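PDB 4EKX: 14L protein from Yaba-like disease virus, which probably binds and neutralises host interleukin-18 as a poxviral member of the interleukin-18-binding protein family, with an immunoglobulin-like fold. Local coordinates for residues K41-T44 against V45-P49; K14-S17 against K18-L21. The protein carries 2 engineered substitutions. All coordinates share one frame; numbering follows the deposited sequence.

Contact 1: residues K41-T44 against V45-P49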
ATOM      1  N   LYS D  41     -16.306  -5.689 -21.158  1.00 35.61           N
ATOM      2  CA  LYS D  41     -17.637  -5.106 -21.042  1.00 40.08           C
ATOM      3  C   LYS D  41     -18.411  -5.480 -19.778  1.00 41.64           C
ATOM      4  O   LYS D  41     -19.062  -4.620 -19.181  1.00 45.48           O
ATOM      5  CB  LYS D  41     -18.478  -5.427 -22.279  1.00 48.39           C
ATOM      6  CG  LYS D  41     -18.355  -4.388 -23.382  1.00 60.37           C
ATOM      7  N   ASN D  42     -18.371  -6.745 -19.372  1.00 39.38           N
ATOM      8  CA  ASN D  42     -19.303  -7.185 -18.329  1.00 43.62           C
ATOM      9  C   ASN D  42     -18.920  -8.406 -17.497  1.00 44.64           C
ATOM     10  O   ASN D  42     -19.785  -9.017 -16.860  1.00 43.29           O
ATOM     11  CB  ASN D  42     -20.690  -7.394 -18.946  1.00 43.27           C
ATOM     12  CG  ASN D  42     -20.688  -8.441 -20.049  1.00 48.42           C
ATOM     13  OD1 ASN D  42     -19.720  -9.196 -20.209  1.00 43.68           O
ATOM     14  ND2 ASN D  42     -21.778  -8.504 -20.806  1.00 59.36           N
ATOM     15  N   LYS D  43     -17.646  -8.780 -17.508  1.00 37.69           N
ATOM     16  CA  LYS D  43     -17.206  -9.900 -16.688  1.00 32.46           C
ATOM     17  C   LYS D  43     -16.502  -9.467 -15.400  1.00 32.21           C
ATOM     18  O   LYS D  43     -15.457  -8.831 -15.445  1.00 35.17           O
ATOM     19  CB  LYS D  43     -16.283 -10.801 -17.527  1.00 34.68           C
ATOM     20  CG  LYS D  43     -16.938 -11.344 -18.792  1.00 37.55           C
ATOM     21  CD  LYS D  43     -18.047 -12.319 -18.458  1.00 45.69           C
ATOM     22  CE  LYS D  43     -18.610 -12.986 -19.712  1.00 52.55           C
ATOM     23  NZ  LYS D  43     -18.995 -11.998 -20.766  1.00 51.81           N
ATOM     24  N   THR D  44     -17.087  -9.798 -14.252  1.00 31.98           N
ATOM     25  CA  THR D  44     -16.327  -9.742 -13.016  1.00 32.05           C
ATOM     26  C   THR D  44     -15.306 -10.869 -13.089  1.00 35.75           C
ATOM     27  O   THR D  44     -15.468 -11.812 -13.877  1.00 32.78           O
ATOM     28  CB  THR D  44     -17.192  -9.951 -11.768  1.00 32.76           C
ATOM     29  OG1 THR D  44     -17.697 -11.291 -11.745  1.00 35.19           O
ATOM     30  CG2 THR D  44     -18.340  -8.947 -11.738  1.00 36.45           C
ATOM     31  N   VAL D  45     -14.278 -10.781 -12.252  1.00 36.43           N
ATOM     32  CA  VAL D  45     -13.207 -11.778 -12.241  1.00 35.80           C
ATOM     33  C   VAL D  45     -13.770 -13.160 -11.899  1.00 33.64           C
ATOM     34  O   VAL D  45     -13.306 -14.175 -12.416  1.00 36.66           O
ATOM     35  CB  VAL D  45     -12.080 -11.360 -11.260  1.00 35.76           C
ATOM     36  CG1 VAL D  45     -10.981 -12.426 -11.190  1.00 36.79           C
ATOM     37  CG2 VAL D  45     -11.482 -10.030 -11.705  1.00 34.24           C
ATOM     38  N   ASP D  46     -14.793 -13.186 -11.051  1.00 33.99           N
ATOM     39  CA  ASP D  46     -15.463 -14.424 -10.654  1.00 35.83           C
ATOM     40  C   ASP D  46     -16.006 -15.194 -11.854  1.00 39.14           C
ATOM     41  O   ASP D  46     -16.140 -16.421 -11.814  1.00 44.13           O
ATOM     42  CB  ASP D  46     -16.633 -14.108  -9.709  1.00 34.79           C
ATOM     43  CG  ASP D  46     -16.213 -13.231  -8.536  1.00 53.90           C
ATOM     44  OD1 ASP D  46     -16.306 -13.697  -7.382  1.00 58.31           O
ATOM     45  OD2 ASP D  46     -15.771 -12.085  -8.772  1.00 44.51           O
ATOM     46  N   GLN D  47     -16.321 -14.473 -12.922  1.00 34.79           N
ATOM     47  CA  GLN D  47     -16.953 -15.095 -14.093  1.00 39.08           C
ATOM     48  C   GLN D  47     -15.976 -15.659 -15.124  1.00 45.53           C
ATOM     49  O   GLN D  47     -16.370 -16.410 -16.026  1.00 45.06           O
ATOM     50  CB  GLN D  47     -17.885 -14.091 -14.763  1.00 35.04           C
ATOM     51  CG  GLN D  47     -19.064 -13.691 -13.900  1.00 37.28           C
ATOM     52  CD  GLN D  47     -19.783 -12.496 -14.473  1.00 36.61           C
ATOM     53  OE1 GLN D  47     -19.503 -11.357 -14.094  1.00 37.64           O
ATOM     54  NE2 GLN D  47     -20.697 -12.744 -15.414  1.00 37.17           N
ATOM     55  N   LEU D  48     -14.704 -15.307 -14.990  1.00 43.45           N
ATOM     56  CA  LEU D  48     -13.690 -15.756 -15.949  1.00 41.74           C
ATOM     57  C   LEU D  48     -13.380 -17.247 -15.836  1.00 47.29           C
ATOM     58  O   LEU D  48     -13.467 -17.834 -14.758  1.00 51.27           O
ATOM     59  CB  LEU D  48     -12.402 -14.949 -15.767  1.00 42.86           C
ATOM     60  CG  LEU D  48     -12.589 -13.438 -15.913  1.00 44.86           C
ATOM     61  CD1 LEU D  48     -11.293 -12.709 -15.597  1.00 46.28           C
ATOM     62  CD2 LEU D  48     -13.058 -13.131 -17.328  1.00 53.38           C
ATOM     63  N   PRO D  49     -13.004 -17.865 -16.958  1.00 50.83           N
ATOM     64  CA  PRO D  49     -12.618 -19.278 -16.891  1.00 55.52           C
ATOM     65  C   PRO D  49     -11.360 -19.429 -16.034  1.00 52.41           C
ATOM     66  O   PRO D  49     -10.635 -18.454 -15.820  1.00 49.53           O
ATOM     67  CB  PRO D  49     -12.354 -19.643 -18.356  1.00 57.98           C
ATOM     68  CG  PRO D  49     -12.008 -18.355 -19.024  1.00 56.81           C
ATOM     69  CD  PRO D  49     -12.740 -17.260 -18.275  1.00 48.77           C
TER
HETATM   70  O   HOH W   1     -21.732 -10.757 -17.633  1.00 37.54           O
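Gln47 reaches back over Thr44, and the path of its side chain illustrates how a short 3-10 turn can be held at its start. The CB atom of Gln47 rests against Thr44 O at 3.4 Å, with the aliphatic stem of Lys43 passing at roughly a right angle. Because CG is swung beside the backbone nitrogen (chi1 -65°), the chain heads back up the sequence, and Gln47 CG comes within 3.5 Å of Thr44 OG1. At the tip, Gln47 OE1 accepts two hydrogen bonds. Thr44 N gives a fairly straight bond of 2.9 Å, from above the carbonyl plane, whereas Thr44 OG1 donates to Gln47 OE1 at 3.0 Å in that plane, along a lone pair. This double grip fixes the rotation of the amide, and Gln47 NE2 meets a water at 3.2 Å that in turn donates to Asn42 O. The backbone bond from Gln47 N to Thr44 O closes the first turn of the 3-10 segment 45-47, and the bond from Leu48 N to Val45 O adds an overlapping one. Thr44 and Gln47 also pack on aromatic side chains of the bound partner protein, and outside the two segments Asp46 OD2 pairs with a basic side chain of that other protein's chain in a salt bridge; on their own chain, Val45 packs on Glu56 and Leu48 on Tyr54 of strand 54-58.

Contact 2: residues K14-S17 against K18-L21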
ATOM      1  N   LYS D  14       5.771  -0.000 -15.641  1.00 38.91           N
ATOM      2  CA  LYS D  14       6.292  -1.027 -16.531  1.00 40.64           C
ATOM      3  C   LYS D  14       5.681  -2.383 -16.233  1.00 42.73           C
ATOM      4  O   LYS D  14       5.312  -2.685 -15.097  1.00 41.83           O
ATOM      5  CB  LYS D  14       7.817  -1.112 -16.435  1.00 43.45           C
ATOM      6  CG  LYS D  14       8.338  -1.469 -15.052  1.00 52.53           C
ATOM      7  CD  LYS D  14       9.861  -1.397 -15.022  1.00 67.80           C
ATOM      8  CE  LYS D  14      10.402  -1.452 -13.600  1.00 76.83           C
ATOM      9  NZ  LYS D  14      10.214  -2.783 -12.963  1.00 80.55           N
ATOM     10  N   GLU D  15       5.560  -3.194 -17.273  1.00 40.31           N
ATOM     11  CA  GLU D  15       5.107  -4.561 -17.116  1.00 41.81           C
ATOM     12  C   GLU D  15       6.185  -5.404 -16.424  1.00 37.82           C
ATOM     13  O   GLU D  15       7.387  -5.241 -16.685  1.00 43.82           O
ATOM     14  CB  GLU D  15       4.774  -5.154 -18.489  1.00 41.73           C
ATOM     15  CG  GLU D  15       4.431  -6.620 -18.450  1.00 49.77           C
ATOM     16  CD  GLU D  15       4.036  -7.173 -19.810  1.00 54.58           C
ATOM     17  OE1 GLU D  15       4.036  -6.418 -20.807  1.00 55.04           O
ATOM     18  OE2 GLU D  15       3.723  -8.372 -19.868  1.00 48.82           O
ATOM     19  N   THR D  16       5.742  -6.297 -15.541  1.00 41.46           N
ATOM     20  CA  THR D  16       6.588  -7.327 -14.943  1.00 44.84           C
ATOM     21  C   THR D  16       5.858  -8.668 -14.998  1.00 42.33           C
ATOM     22  O   THR D  16       4.733  -8.745 -15.505  1.00 43.03           O
ATOM     23  CB  THR D  16       6.968  -6.995 -13.480  1.00 47.95           C
ATOM     24  OG1 THR D  16       5.782  -6.807 -12.704  1.00 46.61           O
ATOM     25  CG2 THR D  16       7.824  -5.727 -13.413  1.00 47.74           C
ATOM     26  N   SER D  17       6.488  -9.721 -14.481  1.00 45.73           N
ATOM     27  CA  SER D  17       5.908 -11.067 -14.554  1.00 51.44           C
ATOM     28  C   SER D  17       4.602 -11.140 -13.773  1.00 48.49           C
ATOM     29  O   SER D  17       3.681 -11.873 -14.134  1.00 48.37           O
ATOM     30  CB  SER D  17       6.884 -12.107 -14.010  1.00 63.91           C
ATOM     31  OG  SER D  17       7.089 -11.920 -12.619  1.00 70.98           O
ATOM     32  N   LYS D  18       4.526 -10.362 -12.702  1.00 42.94           N
ATOM     33  CA  LYS D  18       3.314 -10.248 -11.905  1.00 42.92           C
ATOM     34  C   LYS D  18       2.926  -8.783 -11.816  1.00 43.11           C
ATOM     35  O   LYS D  18       3.616  -7.998 -11.182  1.00 49.53           O
ATOM     36  CB  LYS D  18       3.549 -10.808 -10.509  1.00 46.95           C
ATOM     37  CG  LYS D  18       2.386 -10.636  -9.552  1.00 47.55           C
ATOM     38  CD  LYS D  18       2.586 -11.483  -8.313  1.00 55.54           C
ATOM     39  CE  LYS D  18       1.618 -11.097  -7.214  1.00 63.33           C
ATOM     40  NZ  LYS D  18       1.977 -11.732  -5.918  1.00 71.36           N
ATOM     41  N   VAL D  19       1.833  -8.415 -12.470  1.00 40.74           N
ATOM     42  CA  VAL D  19       1.399  -7.014 -12.529  1.00 39.54           C
ATOM     43  C   VAL D  19       0.223  -6.783 -11.590  1.00 36.66           C
ATOM     44  O   VAL D  19      -0.759  -7.510 -11.629  1.00 37.63           O
ATOM     45  CB  VAL D  19       0.993  -6.614 -13.976  1.00 34.95           C
ATOM     46  CG1 VAL D  19       0.137  -5.358 -13.990  1.00 35.47           C
ATOM     47  CG2 VAL D  19       2.249  -6.438 -14.852  1.00 35.35           C
ATOM     48  N   VAL D  20       0.324  -5.762 -10.743  1.00 31.65           N
ATOM     49  CA  VAL D  20      -0.756  -5.462  -9.808  1.00 31.61           C
ATOM     50  C   VAL D  20      -1.320  -4.076 -10.076  1.00 30.29           C
ATOM     51  O   VAL D  20      -0.567  -3.106 -10.136  1.00 32.96           O
ATOM     52  CB  VAL D  20      -0.264  -5.492  -8.347  1.00 35.73           C
ATOM     53  CG1 VAL D  20      -1.413  -5.150  -7.392  1.00 37.30           C
ATOM     54  CG2 VAL D  20       0.335  -6.852  -8.014  1.00 40.90           C
ATOM     55  N   LEU D  21      -2.637  -4.007 -10.267  1.00 33.22           N
ATOM     56  CA  LEU D  21      -3.344  -2.735 -10.368  1.00 29.75           C
ATOM     57  C   LEU D  21      -4.102  -2.557  -9.080  1.00 30.52           C
ATOM     58  O   LEU D  21      -4.756  -3.487  -8.607  1.00 38.22           O
ATOM     59  CB  LEU D  21      -4.333  -2.737 -11.533  1.00 30.47           C
ATOM     60  CG  LEU D  21      -3.808  -3.395 -12.828  1.00 34.35           C
ATOM     61  CD1 LEU D  21      -4.837  -3.242 -13.940  1.00 38.03           C
ATOM     62  CD2 LEU D  21      -2.464  -2.800 -13.243  1.00 40.68           C
TER
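Glu15 and Val19 meet through carbon alone, a simple case of the way the chain leaving a strand is drawn against the strand that follows. The backbone carbon Glu15 CA lies 4.1 Å from Val19 CG2, and Glu15 CG touches the same methyl at 4.2 Å. The stem of Glu15 runs out fully extended (chi1 174°, chi2 177°), which carries the carboxylate away from the valine, to a salt bridge with Arg85. Next comes Thr16, whose backbone meets the same methyl: Val19 CG2 sits 3.5 Å from Thr16 O and 3.6 Å from Thr16 N. One branch of a valine is thus held against consecutive peptide groups while its own backbone pairs with Leu77 in strand 72-78. The arrangement belongs to the turn of the antiparallel beta-hairpin formed by strands 6-12 and 18-26, in one sheet of an immunoglobulin-like beta-sandwich. The threonine hydroxyl faces the interior of the turn, lying between its own backbone nitrogen and carbonyl carbon. From there Thr16 OG1 approaches Lys18 O at 2.9 Å, a weak and unsettled hydrogen bond across the bend, and Thr16 also packs on Asn8 of the second subunit. At Ser17 the backbone adopts helical angles and turns the chain round. Its hydroxyl, beside both backbone branches (chi1 66°), stands near the following peptide nitrogen, with Ser17 OG 3.0 Å from Lys18 N, yet the angle is too poor for a bond. The extended side chain of Lys18 leans on Ile76 of strand 72-78.

Contacts 1 and 2 are both turns at the surface, each with one buried residue: Thr44 in the first, Val19 in the second. Their centres lie about 20 Å apart. Residues 41-49 leave edge strand 43-44 of one sheet and run toward strand 54-58 of the other, whereas residues 14-21 stay within one sheet, joining its strands 6-12 and 18-26. Their chemistry differs accordingly. Contact 1 is polar, knit by hydrogen bonds of backbone and side chain converging on one glutamine, and its face toward the partner protein includes a charge pair. Contact 2 relies mainly on a methyl group packed against backbone, its single polar link weak, and its outside neighbours include a second copy of the same protein.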